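Local coordinates for protein diadenosine tetraphosphatase, putative (Trypanosoma brucei, PDB 2QJC) that probably hydrolyses phosphoric anhydrides or esters such as diadenosine tetraphosphate, with two manganese ions held in a calcineurin-like phosphoesterase fold, at residues Asn16-Val21 against Ile132-Val137; Leu126-Arg131 against Gln153-Val158; His145-Val150 against Val175-Thr180; Thr160-Ile165 against Asp205-Leu210. One frame throughout, in Å; residues are numbered along the deposited sequence.

Contact 1. Residues Asn16-Val21 against Ile132-Val137; sequences NVTGRV and IPAHNV
A chi1 of -67° sets CG of His-135 anti to the carbonyl carbon, and from there the ring extends to residues 16-21, where Val-21 holds CG1 anti to its own backbone N (chi1 177°) and meets Ile-132. The imidazole supplies the polar link. Its NE2 donates to the carbonyl O of Gly-19 at 2.7 Å, with an N-H...O angle of 161°, and the oxygen lies almost in the ring plane, so that the bond leaves the ring edge. The ring carbon next to NE2, CD2, comes to 3.7 Å from Val-21 CG2, a methyl that approaches obliquely. Deeper in the contact, Val-21 CG1 and Ile-132 CD1 meet tip to tip at 4.0 Å. Toward the exposed side, Ala-134 CB sits tightly against the carbonyl O of Val-17, 3.2 Å away, and Thr-18 CG2 lies 4.0 Å from the same CB. Ile-132 O accepts from His-135 N, within the 3-10 turn 133-135, and from Val-137 N, at the hairpin's bulge. Phe-236 and Pro-237 border the histidine. Asn-136 and Val-137 both face Ile-132 in a G1 beta bulge, and this bulged hairpin between strands 129-132 and 137-140 joins one sheet of the two-sheet calcineurin-like phosphoesterase core to the start of strand 21-24 in the other.

Contact 2. Residues Leu126-Arg131 against Gln153-Val158; sequences LPHIIR and QYEDEV
Gln-153, which rests on Ile-129 with its aliphatic part, has its amide oxygen OE1 taken up outside the contact by the backbone N of His-145, leaving the chain carbons for apolar packing. The contact seats the first turn of helix 155-160 against strand 129-132 and the residues leading into it, within the metal-binding calcineurin-like phosphoesterase fold. Ile-129 is the apolar centre. Its chain is extended at the far end (chi2 168°), which carries CD1 out to 4.1 Å from Gln-153 CG, the two side chains crossing at about a right angle. The same CD1 also lies 4.3 Å from Val-158 CG1, so that one methyl bridges Gln-153, two positions ahead of the helix's first residue, and Val-158 in its first turn. Tyr-154 occupies the N-cap position, and its carbonyl O receives Val-158 N at 3.0 Å. The other methyl of Val-158, CG2, packs 4.2 Å from His-128 CB. Leu-144 and Val-11 flank Ile-129 from outside. Through Val-158 the contact comes within about 6 Å, side chain to side chain, of His-141, a manganese ligand. At the exposed end Glu-155 stretches across His-128 with CB over one ring face, the ring and carboxylate planes 68° apart. Its charge may polarise the ring, since His-128 CE1 stands 3.0 Å from Glu-155 OE2, whereas ND1 of His-128 is buried by the contact without a hydrogen-bonding partner.

Contact 3. Residues His145-Val150 against Val175-Thr180; sequences HPQRPV and VTLTAT
His-145 and Gln-147 project from a type I beta turn spanning His-145 to Arg-148, closed by Arg-148 N on the carbonyl O of His-145, and face residues 175-180 so that the CA atoms of Gln-147 and Val-175 come within 6.3 Å. The amide of Gln-147 does most of the binding. Its chain is extended beyond CG (chi2 -175°), carrying the amide up to the start of the strand. There OE1 accepts from Val-175 N, the first residue modelled after a gap, at 2.7 Å from above the carbonyl plane, and from Thr-176 N at 2.9 Å, on the same face of that plane; Leu-177 N adds a weak third bond. The other half of the amide, NE2, donates to Thr-176 OG1 at 3.1 Å, with the hydroxyl oxygen lying in the amide plane and an N-H...O angle of 163°. His-145 grips a little further along. Its NE2 points to the carbonyl O of Leu-177 at 2.9 Å, while ND1 takes the backbone N-H of Gln-147 at 3.0 Å; both partners lie in the ring plane. Using ND1 as acceptor and NE2 as donor is consistent with a neutral ring, its rotation fixed from two sides. Arg-148 lays CZ over one ring face, offset toward the rim, while its NE is salt-bridged to Glu-157. Pro-146 CG touches Leu-177 CD1 at 4.2 Å. A beta turn thus clasps the two residues leading into strand 177-180 and its first residue, Leu-177, at the edge of a small three-stranded antiparallel sheet.

Contact 4. Residues Thr160-Ile165 against Asp205-Leu210; sequences TMRNLI and DARRGL. With PO4 (phosphate ion), chain D.
The guanidinium groups of Arg-162 and Arg-207 lie flat on one another, centres 4.1 Å apart and planes at 3°, although the two side chains cross at about a right angle. Arg-162 NE lies over the centre of the Arg-207 group, and Arg-207 NE over the Arg-162 face, offset toward its rim. Anionic groups at the edge of Arg-162 probably offset the like charges: NH1 makes a salt bridge to Asp-205 OD2 at 3.0 Å whose hydrogen bond is weak, and NH2 donates to phosphate O2 at 2.8 Å. This phosphate, probably from the crystallisation liquor, is also held by His-82 and Tyr-227. A second plane forms where Arg-208 meets Asn-163, amide and guanidinium only 20° apart; NH2 of Arg-208 reaches a lone pair of Asn-163 OD1 at 2.9 Å. Arg-208 NH1 binds Asp-205 OD1 at 2.8 Å, with a weak bond to the carbonyl O of Arg-162. Asp-205 thereby holds two arginines, one on each oxygen, next to the manganese ligand His-204. Arg-162 and Asn-163 form a classic beta bulge facing Thr-180, at the start of strand 163-166, which follows helix 155-160, while Asp-205 to Arg-208 belong to the loop between strands 199-202 and 218-220.

In the fold
From the N terminus, residues 16-21 pair with 132-137, and contact 1 closes a long loop that carries most of the helices. Before it shuts, 126-131 has opened contact 2, which therefore crosses contact 1 and closes at 153-158. Contact 3 starts at 145-150, inside that second loop, and ends at 175-180 beyond it; contact 4 opens at 160-165 within contact 3 and ends at 205-210. The four form a chain of crossings without nesting. Contacts 2 and 3 touch where 153-158 meets 145-150, contacts 3 and 4 share the neighbouring strands 163-166 and 177-180, and contact 4 reaches the loop beside the metal ligand His-204.

Contact 1. Residues Asn16-Val21 against Ile132-Val137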
loop_
_atom_site.group_PDB
_atom_site.type_symbol
_atom_site.label_atom_id
_atom_site.label_comp_id
_atom_site.label_asym_id
_atom_site.label_seq_id
_atom_site.Cartn_x
_atom_site.Cartn_y
_atom_site.Cartn_z
ATOM N N ASN A 16 3.855 -8.666 -17.997
ATOM C CA ASN A 16 3.724 -7.817 -19.178
ATOM C C ASN A 16 3.832 -6.314 -18.927
ATOM O O ASN A 16 3.918 -5.538 -19.876
ATOM C CB ASN A 16 2.399 -8.114 -19.877
ATOM C CG ASN A 16 2.384 -9.478 -20.547
ATOM O OD1 ASN A 16 2.916 -10.454 -20.018
ATOM N ND2 ASN A 16 1.758 -9.551 -21.718
ATOM N N VAL A 17 3.816 -5.894 -17.666
ATOM C CA VAL A 17 3.921 -4.466 -17.364
ATOM C C VAL A 17 5.383 -4.031 -17.416
ATOM O O VAL A 17 6.121 -4.152 -16.437
ATOM C CB VAL A 17 3.312 -4.147 -15.975
ATOM C CG1 VAL A 17 3.519 -2.671 -15.623
ATOM C CG2 VAL A 17 1.819 -4.476 -15.984
ATOM N N THR A 18 5.790 -3.527 -18.577
ATOM C CA THR A 18 7.161 -3.081 -18.809
ATOM C C THR A 18 7.245 -1.567 -18.993
ATOM O O THR A 18 8.334 -1.007 -19.095
ATOM C CB THR A 18 7.766 -3.761 -20.066
ATOM O OG1 THR A 18 7.047 -3.338 -21.235
ATOM C CG2 THR A 18 7.662 -5.276 -19.949
ATOM N N GLY A 19 6.092 -0.911 -19.052
ATOM C CA GLY A 19 6.080 0.529 -19.200
ATOM C C GLY A 19 6.338 1.190 -17.858
ATOM O O GLY A 19 6.774 0.541 -16.905
ATOM N N ARG A 20 6.069 2.486 -17.784
ATOM C CA ARG A 20 6.264 3.267 -16.572
ATOM C C ARG A 20 5.247 2.854 -15.496
ATOM O O ARG A 20 4.054 2.703 -15.780
ATOM C CB ARG A 20 6.097 4.734 -16.931
ATOM C CG ARG A 20 6.493 5.747 -15.894
ATOM C CD ARG A 20 5.857 7.066 -16.322
ATOM N NE ARG A 20 6.269 8.198 -15.515
ATOM C CZ ARG A 20 5.561 9.313 -15.388
ATOM N NH1 ARG A 20 4.395 9.441 -16.015
ATOM N NH2 ARG A 20 6.029 10.301 -14.642
ATOM N N VAL A 21 5.718 2.672 -14.262
ATOM C CA VAL A 21 4.842 2.266 -13.165
ATOM C C VAL A 21 4.874 3.249 -11.993
ATOM O O VAL A 21 5.937 3.645 -11.526
ATOM C CB VAL A 21 5.221 0.856 -12.653
ATOM C CG1 VAL A 21 4.341 0.472 -11.445
ATOM C CG2 VAL A 21 5.044 -0.158 -13.772
ATOM N N ILE A 132 5.911 -7.062 -9.844
ATOM C CA ILE A 132 6.130 -6.326 -11.098
ATOM C C ILE A 132 7.583 -6.628 -11.471
ATOM O O ILE A 132 8.476 -5.780 -11.324
ATOM C CB ILE A 132 5.948 -4.799 -10.887
ATOM C CG1 ILE A 132 4.566 -4.523 -10.294
ATOM C CG2 ILE A 132 6.097 -4.054 -12.220
ATOM C CD1 ILE A 132 4.426 -3.136 -9.699
ATOM N N PRO A 133 7.831 -7.854 -11.961
ATOM C CA PRO A 133 9.155 -8.347 -12.356
ATOM C C PRO A 133 9.984 -7.533 -13.345
ATOM O O PRO A 133 11.209 -7.502 -13.240
ATOM C CB PRO A 133 8.866 -9.774 -12.837
ATOM C CG PRO A 133 7.445 -9.693 -13.332
ATOM C CD PRO A 133 6.776 -8.833 -12.293
ATOM N N ALA A 134 9.339 -6.862 -14.290
ATOM C CA ALA A 134 10.077 -6.066 -15.267
ATOM C C ALA A 134 10.932 -4.985 -14.595
ATOM O O ALA A 134 12.002 -4.614 -15.095
ATOM C CB ALA A 134 9.103 -5.425 -16.255
ATOM N N HIS A 135 10.452 -4.487 -13.461
ATOM C CA HIS A 135 11.146 -3.443 -12.716
ATOM C C HIS A 135 11.760 -3.979 -11.427
ATOM O O HIS A 135 12.258 -3.207 -10.602
ATOM C CB HIS A 135 10.159 -2.313 -12.388
ATOM C CG HIS A 135 9.674 -1.564 -13.594
ATOM N ND1 HIS A 135 10.516 -0.822 -14.396
ATOM C CD2 HIS A 135 8.440 -1.459 -14.144
ATOM C CE1 HIS A 135 9.823 -0.296 -15.392
ATOM N NE2 HIS A 135 8.561 -0.667 -15.262
ATOM N N ASN A 136 11.726 -5.305 -11.273
ATOM C CA ASN A 136 12.233 -5.995 -10.090
ATOM C C ASN A 136 11.644 -5.382 -8.810
ATOM O O ASN A 136 12.363 -5.051 -7.871
ATOM C CB ASN A 136 13.768 -5.953 -10.045
ATOM C CG ASN A 136 14.339 -6.806 -8.924
ATOM O OD1 ASN A 136 13.855 -7.911 -8.657
ATOM N ND2 ASN A 136 15.375 -6.306 -8.270
ATOM N N VAL A 137 10.320 -5.253 -8.789
ATOM C CA VAL A 137 9.598 -4.681 -7.653
ATOM C C VAL A 137 8.501 -5.606 -7.113
ATOM O O VAL A 137 7.970 -6.446 -7.840
ATOM C CB VAL A 137 8.961 -3.316 -8.068
ATOM C CG1 VAL A 137 7.797 -2.954 -7.152
ATOM C CG2 VAL A 137 10.017 -2.221 -8.019
#

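Contact 2. Residues Leu126-Arg131 against Gln153-Val158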
loop_
_atom_site.group_PDB
_atom_site.type_symbol
_atom_site.label_atom_id
_atom_site.label_comp_id
_atom_site.label_asym_id
_atom_site.label_seq_id
_atom_site.Cartn_x
_atom_site.Cartn_y
_atom_site.Cartn_z
ATOM N N LEU A 126 -9.057 -7.259 -4.288
ATOM C CA LEU A 126 -7.657 -6.880 -4.132
ATOM C C LEU A 126 -6.766 -7.979 -3.560
ATOM O O LEU A 126 -7.116 -8.624 -2.575
ATOM C CB LEU A 126 -7.530 -5.647 -3.229
ATOM C CG LEU A 126 -8.288 -4.365 -3.584
ATOM C CD1 LEU A 126 -7.918 -3.298 -2.570
ATOM C CD2 LEU A 126 -7.946 -3.897 -5.005
ATOM N N PRO A 127 -5.591 -8.198 -4.173
ATOM C CA PRO A 127 -4.670 -9.222 -3.682
ATOM C C PRO A 127 -3.871 -8.612 -2.525
ATOM O O PRO A 127 -4.003 -7.419 -2.228
ATOM C CB PRO A 127 -3.796 -9.508 -4.897
ATOM C CG PRO A 127 -3.656 -8.148 -5.511
ATOM C CD PRO A 127 -5.074 -7.571 -5.405
ATOM N N HIS A 128 -3.046 -9.423 -1.876
ATOM C CA HIS A 128 -2.231 -8.947 -0.765
ATOM C C HIS A 128 -0.867 -8.495 -1.277
ATOM O O HIS A 128 -0.251 -7.574 -0.728
ATOM C CB HIS A 128 -2.034 -10.068 0.257
ATOM C CG HIS A 128 -3.306 -10.564 0.868
ATOM N ND1 HIS A 128 -3.970 -9.882 1.866
ATOM C CD2 HIS A 128 -4.042 -11.673 0.618
ATOM C CE1 HIS A 128 -5.059 -10.550 2.204
ATOM N NE2 HIS A 128 -5.126 -11.641 1.462
ATOM N N ILE A 129 -0.402 -9.158 -2.331
ATOM C CA ILE A 129 0.902 -8.870 -2.908
ATOM C C ILE A 129 0.864 -8.800 -4.429
ATOM O O ILE A 129 0.199 -9.603 -5.076
ATOM C CB ILE A 129 1.918 -9.961 -2.500
ATOM C CG1 ILE A 129 2.023 -10.020 -0.975
ATOM C CG2 ILE A 129 3.283 -9.683 -3.129
ATOM C CD1 ILE A 129 2.763 -11.233 -0.455
ATOM N N ILE A 130 1.582 -7.836 -4.995
ATOM C CA ILE A 130 1.659 -7.700 -6.447
ATOM C C ILE A 130 3.123 -7.666 -6.868
ATOM O O ILE A 130 3.913 -6.871 -6.347
ATOM C CB ILE A 130 0.949 -6.416 -6.952
ATOM C CG1 ILE A 130 -0.556 -6.526 -6.701
ATOM C CG2 ILE A 130 1.209 -6.218 -8.459
ATOM C CD1 ILE A 130 -1.324 -5.259 -7.039
ATOM N N ARG A 131 3.487 -8.551 -7.794
ATOM C CA ARG A 131 4.854 -8.619 -8.299
ATOM C C ARG A 131 4.928 -7.944 -9.673
ATOM O O ARG A 131 4.106 -8.223 -10.552
ATOM C CB ARG A 131 5.316 -10.078 -8.426
ATOM C CG ARG A 131 5.213 -10.899 -7.153
ATOM C CD ARG A 131 5.851 -12.286 -7.321
ATOM N NE ARG A 131 7.289 -12.257 -7.062
ATOM C CZ ARG A 131 8.077 -13.330 -7.044
ATOM N NH1 ARG A 131 7.571 -14.532 -7.280
ATOM N NH2 ARG A 131 9.368 -13.204 -6.757
ATOM N N GLN A 153 3.466 -16.357 2.367
ATOM C CA GLN A 153 3.414 -15.290 3.357
ATOM C C GLN A 153 2.048 -15.363 4.036
ATOM O O GLN A 153 1.151 -16.061 3.559
ATOM C CB GLN A 153 3.595 -13.935 2.673
ATOM C CG GLN A 153 4.957 -13.731 1.981
ATOM C CD GLN A 153 6.058 -13.278 2.933
ATOM O OE1 GLN A 153 5.845 -12.408 3.783
ATOM N NE2 GLN A 153 7.249 -13.849 2.775
ATOM N N TYR A 154 1.897 -14.647 5.149
ATOM C CA TYR A 154 0.644 -14.631 5.903
ATOM C C TYR A 154 -0.011 -13.251 5.887
ATOM O O TYR A 154 0.659 -12.235 6.049
ATOM C CB TYR A 154 0.903 -15.072 7.348
ATOM C CG TYR A 154 1.256 -16.543 7.482
ATOM C CD1 TYR A 154 2.377 -16.953 8.208
ATOM C CD2 TYR A 154 0.461 -17.522 6.889
ATOM C CE1 TYR A 154 2.697 -18.306 8.337
ATOM C CE2 TYR A 154 0.768 -18.872 7.011
ATOM C CZ TYR A 154 1.884 -19.260 7.733
ATOM O OH TYR A 154 2.183 -20.598 7.840
ATOM N N GLU A 155 -1.327 -13.242 5.700
ATOM C CA GLU A 155 -2.128 -12.027 5.624
ATOM C C GLU A 155 -1.983 -11.038 6.780
ATOM O O GLU A 155 -1.815 -9.832 6.554
ATOM C CB GLU A 155 -3.601 -12.407 5.448
ATOM C CG GLU A 155 -4.579 -11.269 5.682
ATOM C CD GLU A 155 -5.970 -11.597 5.186
ATOM O OE1 GLU A 155 -6.344 -12.793 5.225
ATOM O OE2 GLU A 155 -6.691 -10.661 4.768
ATOM N N ASP A 156 -2.057 -11.533 8.012
ATOM C CA ASP A 156 -1.931 -10.664 9.173
ATOM C C ASP A 156 -0.580 -9.939 9.174
ATOM O O ASP A 156 -0.509 -8.742 9.458
ATOM C CB ASP A 156 -2.118 -11.476 10.464
ATOM C CG ASP A 156 -1.075 -12.579 10.634
ATOM O OD1 ASP A 156 -0.849 -13.354 9.685
ATOM O OD2 ASP A 156 -0.489 -12.678 11.732
ATOM N N GLU A 157 0.482 -10.660 8.832
ATOM C CA GLU A 157 1.820 -10.079 8.794
ATOM C C GLU A 157 1.996 -9.081 7.647
ATOM O O GLU A 157 2.446 -7.959 7.866
ATOM C CB GLU A 157 2.885 -11.180 8.671
ATOM C CG GLU A 157 2.716 -12.344 9.654
ATOM C CD GLU A 157 3.869 -13.341 9.598
ATOM O OE1 GLU A 157 4.580 -13.381 8.572
ATOM O OE2 GLU A 157 4.059 -14.093 10.580
ATOM N N VAL A 158 1.629 -9.475 6.429
ATOM C CA VAL A 158 1.790 -8.588 5.280
ATOM C C VAL A 158 0.937 -7.320 5.310
ATOM O O VAL A 158 1.207 -6.371 4.573
ATOM C CB VAL A 158 1.531 -9.339 3.941
ATOM C CG1 VAL A 158 2.548 -10.470 3.770
ATOM C CG2 VAL A 158 0.112 -9.882 3.916
#

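Contact 3. Residues His145-Val150 against Val175-Thr180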
loop_
_atom_site.group_PDB
_atom_site.type_symbol
_atom_site.label_atom_id
_atom_site.label_comp_id
_atom_site.label_asym_id
_atom_site.label_seq_id
_atom_site.Cartn_x
_atom_site.Cartn_y
_atom_site.Cartn_z
ATOM N N HIS A 145 7.710 -10.984 5.237
ATOM C CA HIS A 145 8.567 -11.657 6.209
ATOM C C HIS A 145 9.797 -12.120 5.427
ATOM O O HIS A 145 9.691 -12.922 4.498
ATOM C CB HIS A 145 7.843 -12.845 6.845
ATOM C CG HIS A 145 8.525 -13.374 8.067
ATOM N ND1 HIS A 145 9.812 -13.871 8.045
ATOM C CD2 HIS A 145 8.120 -13.437 9.358
ATOM C CE1 HIS A 145 10.169 -14.216 9.269
ATOM N NE2 HIS A 145 9.161 -13.962 10.084
ATOM N N PRO A 146 10.985 -11.612 5.791
ATOM C CA PRO A 146 12.239 -11.966 5.115
ATOM C C PRO A 146 12.698 -13.416 5.208
ATOM O O PRO A 146 13.735 -13.766 4.644
ATOM C CB PRO A 146 13.244 -11.005 5.738
ATOM C CG PRO A 146 12.716 -10.859 7.143
ATOM C CD PRO A 146 11.237 -10.690 6.913
ATOM N N GLN A 147 11.944 -14.265 5.900
ATOM C CA GLN A 147 12.347 -15.665 6.019
ATOM C C GLN A 147 11.317 -16.630 5.447
ATOM O O GLN A 147 11.457 -17.848 5.577
ATOM C CB GLN A 147 12.641 -16.018 7.489
ATOM C CG GLN A 147 13.685 -15.118 8.134
ATOM C CD GLN A 147 14.059 -15.548 9.546
ATOM O OE1 GLN A 147 13.194 -15.872 10.364
ATOM N NE2 GLN A 147 15.355 -15.528 9.846
ATOM N N ARG A 148 10.282 -16.086 4.816
ATOM C CA ARG A 148 9.242 -16.915 4.210
ATOM C C ARG A 148 9.176 -16.651 2.708
ATOM O O ARG A 148 9.424 -15.530 2.255
ATOM C CB ARG A 148 7.864 -16.607 4.804
ATOM C CG ARG A 148 7.770 -16.622 6.324
ATOM C CD ARG A 148 6.330 -16.341 6.736
ATOM N NE ARG A 148 6.188 -16.038 8.157
ATOM C CZ ARG A 148 6.287 -16.934 9.135
ATOM N NH1 ARG A 148 6.532 -18.206 8.857
ATOM N NH2 ARG A 148 6.136 -16.555 10.396
ATOM N N PRO A 149 8.861 -17.693 1.920
ATOM C CA PRO A 149 8.755 -17.565 0.465
ATOM C C PRO A 149 7.610 -16.607 0.140
ATOM O O PRO A 149 6.594 -16.586 0.843
ATOM C CB PRO A 149 8.451 -18.997 0.015
ATOM C CG PRO A 149 9.160 -19.832 1.037
ATOM C CD PRO A 149 8.801 -19.110 2.323
ATOM N N VAL A 150 7.778 -15.831 -0.926
ATOM C CA VAL A 150 6.777 -14.856 -1.353
ATOM C C VAL A 150 5.378 -15.464 -1.448
ATOM O O VAL A 150 4.389 -14.830 -1.070
ATOM C CB VAL A 150 7.154 -14.241 -2.734
ATOM C CG1 VAL A 150 6.119 -13.203 -3.150
ATOM C CG2 VAL A 150 8.536 -13.604 -2.656
ATOM N N VAL A 175 11.961 -18.296 10.065
ATOM C CA VAL A 175 11.640 -19.213 11.146
ATOM C C VAL A 175 12.162 -18.730 12.498
ATOM O O VAL A 175 11.724 -19.225 13.542
ATOM C CB VAL A 175 12.249 -20.607 10.901
ATOM C CG1 VAL A 175 11.624 -21.257 9.671
ATOM C CG2 VAL A 175 13.744 -20.477 10.729
ATOM N N THR A 176 13.088 -17.773 12.490
ATOM C CA THR A 176 13.657 -17.269 13.739
ATOM C C THR A 176 13.259 -15.839 14.118
ATOM O O THR A 176 13.671 -15.326 15.159
ATOM C CB THR A 176 15.192 -17.347 13.709
ATOM O OG1 THR A 176 15.707 -16.384 12.780
ATOM C CG2 THR A 176 15.637 -18.741 13.293
ATOM N N LEU A 177 12.452 -15.197 13.285
ATOM C CA LEU A 177 12.028 -13.832 13.561
ATOM C C LEU A 177 10.515 -13.753 13.657
ATOM O O LEU A 177 9.804 -14.400 12.887
ATOM C CB LEU A 177 12.517 -12.891 12.456
ATOM C CG LEU A 177 14.024 -12.734 12.232
ATOM C CD1 LEU A 177 14.263 -11.998 10.917
ATOM C CD2 LEU A 177 14.655 -11.976 13.390
ATOM N N THR A 178 10.022 -12.964 14.606
ATOM C CA THR A 178 8.583 -12.790 14.778
ATOM C C THR A 178 8.136 -11.413 14.286
ATOM O O THR A 178 8.639 -10.382 14.739
ATOM C CB THR A 178 8.161 -12.943 16.263
ATOM O OG1 THR A 178 8.418 -14.284 16.702
ATOM C CG2 THR A 178 6.675 -12.644 16.429
ATOM N N ALA A 179 7.192 -11.409 13.352
ATOM C CA ALA A 179 6.658 -10.169 12.801
ATOM C C ALA A 179 5.608 -9.609 13.746
ATOM O O ALA A 179 4.723 -10.333 14.193
ATOM C CB ALA A 179 6.033 -10.432 11.433
ATOM N N THR A 180 5.696 -8.324 14.059
ATOM C CA THR A 180 4.705 -7.736 14.948
ATOM C C THR A 180 4.253 -6.334 14.539
ATOM O O THR A 180 5.035 -5.530 14.027
ATOM C CB THR A 180 5.216 -7.686 16.402
ATOM O OG1 THR A 180 4.188 -7.149 17.243
ATOM C CG2 THR A 180 6.466 -6.822 16.508
#

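Contact 4. Residues Thr160-Ile165 against Asp205-Leu210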
loop_
_atom_site.group_PDB
_atom_site.type_symbol
_atom_site.label_atom_id
_atom_site.label_comp_id
_atom_site.label_asym_id
_atom_site.label_seq_id
_atom_site.Cartn_x
_atom_site.Cartn_y
_atom_site.Cartn_z
ATOM N N THR A 160 -0.012 -5.764 8.483
ATOM C CA THR A 160 0.149 -5.030 9.747
ATOM C C THR A 160 1.549 -4.912 10.359
ATOM O O THR A 160 1.731 -4.163 11.321
ATOM C CB THR A 160 -0.737 -5.642 10.875
ATOM O OG1 THR A 160 -0.175 -6.892 11.292
ATOM C CG2 THR A 160 -2.160 -5.877 10.394
HETATM N N MSE A 161 2.536 -5.625 9.826
HETATM C CA MSE A 161 3.870 -5.594 10.439
HETATM C C MSE A 161 4.635 -4.268 10.435
HETATM O O MSE A 161 4.652 -3.537 9.439
HETATM C CB MSE A 161 4.760 -6.692 9.828
HETATM C CG MSE A 161 5.411 -6.328 8.492
HETATM SE SE MSE A 161 6.415 -7.812 7.709
HETATM C CE MSE A 161 7.857 -7.956 8.972
ATOM N N ARG A 162 5.267 -3.969 11.570
ATOM C CA ARG A 162 6.081 -2.766 11.728
ATOM C C ARG A 162 7.485 -3.178 12.184
ATOM O O ARG A 162 8.498 -2.602 11.759
ATOM C CB ARG A 162 5.477 -1.829 12.777
ATOM C CG ARG A 162 4.167 -1.178 12.379
ATOM C CD ARG A 162 3.536 -0.473 13.580
ATOM N NE ARG A 162 2.091 -0.277 13.420
ATOM C CZ ARG A 162 1.545 0.717 12.731
ATOM N NH1 ARG A 162 2.316 1.615 12.132
ATOM N NH2 ARG A 162 0.226 0.815 12.647
ATOM N N ASN A 163 7.527 -4.201 13.034
ATOM C CA ASN A 163 8.769 -4.699 13.602
ATOM C C ASN A 163 9.008 -6.206 13.451
ATOM O O ASN A 163 8.090 -6.985 13.195
ATOM C CB ASN A 163 8.812 -4.346 15.098
ATOM C CG ASN A 163 9.242 -2.904 15.360
ATOM O OD1 ASN A 163 9.080 -2.027 14.512
ATOM N ND2 ASN A 163 9.791 -2.658 16.549
ATOM N N LEU A 164 10.268 -6.594 13.623
ATOM C CA LEU A 164 10.699 -7.990 13.577
ATOM C C LEU A 164 11.592 -8.199 14.810
ATOM O O LEU A 164 12.569 -7.459 15.029
ATOM C CB LEU A 164 11.487 -8.281 12.291
ATOM C CG LEU A 164 10.668 -8.529 11.015
ATOM C CD1 LEU A 164 11.585 -8.472 9.792
ATOM C CD2 LEU A 164 9.962 -9.873 11.108
ATOM N N ILE A 165 11.240 -9.199 15.612
ATOM C CA ILE A 165 11.969 -9.507 16.837
ATOM C C ILE A 165 12.630 -10.879 16.765
ATOM O O ILE A 165 11.982 -11.874 16.426
ATOM C CB ILE A 165 11.026 -9.524 18.054
ATOM C CG1 ILE A 165 10.121 -8.289 18.037
ATOM C CG2 ILE A 165 11.848 -9.577 19.335
ATOM C CD1 ILE A 165 9.035 -8.318 19.087
ATOM N N ASP A 205 2.974 2.067 7.776
ATOM C CA ASP A 205 3.644 2.632 8.954
ATOM C C ASP A 205 3.772 4.161 8.997
ATOM O O ASP A 205 4.883 4.699 8.942
ATOM C CB ASP A 205 5.038 1.988 9.082
ATOM C CG ASP A 205 5.639 2.114 10.493
ATOM O OD1 ASP A 205 6.750 1.584 10.712
ATOM O OD2 ASP A 205 5.015 2.733 11.382
ATOM N N ALA A 206 2.638 4.852 9.120
ATOM C CA ALA A 206 2.624 6.318 9.178
ATOM C C ALA A 206 3.502 6.872 10.305
ATOM O O ALA A 206 4.067 7.958 10.187
ATOM C CB ALA A 206 1.178 6.822 9.349
ATOM N N ARG A 207 3.617 6.132 11.404
ATOM C CA ARG A 207 4.442 6.590 12.529
ATOM C C ARG A 207 5.879 6.906 12.131
ATOM O O ARG A 207 6.518 7.763 12.734
ATOM C CB ARG A 207 4.497 5.536 13.623
ATOM C CG ARG A 207 3.173 5.180 14.215
ATOM C CD ARG A 207 3.379 4.148 15.270
ATOM N NE ARG A 207 2.119 3.528 15.638
ATOM C CZ ARG A 207 2.025 2.459 16.412
ATOM N NH1 ARG A 207 3.129 1.903 16.894
ATOM N NH2 ARG A 207 0.835 1.945 16.687
ATOM N N ARG A 208 6.396 6.197 11.133
ATOM C CA ARG A 208 7.768 6.407 10.695
ATOM C C ARG A 208 7.908 7.312 9.484
ATOM O O ARG A 208 9.020 7.698 9.116
ATOM C CB ARG A 208 8.429 5.060 10.400
ATOM C CG ARG A 208 8.685 4.213 11.636
ATOM C CD ARG A 208 9.499 2.968 11.281
ATOM N NE ARG A 208 10.047 2.321 12.468
ATOM C CZ ARG A 208 9.682 1.119 12.911
ATOM N NH1 ARG A 208 8.757 0.412 12.266
ATOM N NH2 ARG A 208 10.247 0.623 14.006
ATOM N N GLY A 209 6.785 7.645 8.859
ATOM C CA GLY A 209 6.832 8.505 7.695
ATOM C C GLY A 209 7.561 7.863 6.533
ATOM O O GLY A 209 7.721 6.641 6.482
ATOM N N LEU A 210 8.005 8.693 5.595
ATOM C CA LEU A 210 8.720 8.221 4.417
ATOM C C LEU A 210 10.025 7.540 4.831
ATOM O O LEU A 210 10.838 8.134 5.538
ATOM C CB LEU A 210 9.025 9.406 3.498
ATOM C CG LEU A 210 9.528 9.118 2.082
ATOM C CD1 LEU A 210 8.394 8.510 1.261
ATOM C CD2 LEU A 210 9.999 10.415 1.439
HETATM P P PO4 D . -2.376 2.945 9.991
HETATM O O1 PO4 D . -2.042 4.532 9.863
HETATM O O2 PO4 D . -1.086 2.232 10.579
HETATM O O3 PO4 D . -3.583 2.777 10.958
HETATM O O4 PO4 D . -2.689 2.382 8.576
HETATM O O HOH W 1 0.907 4.657 11.893
#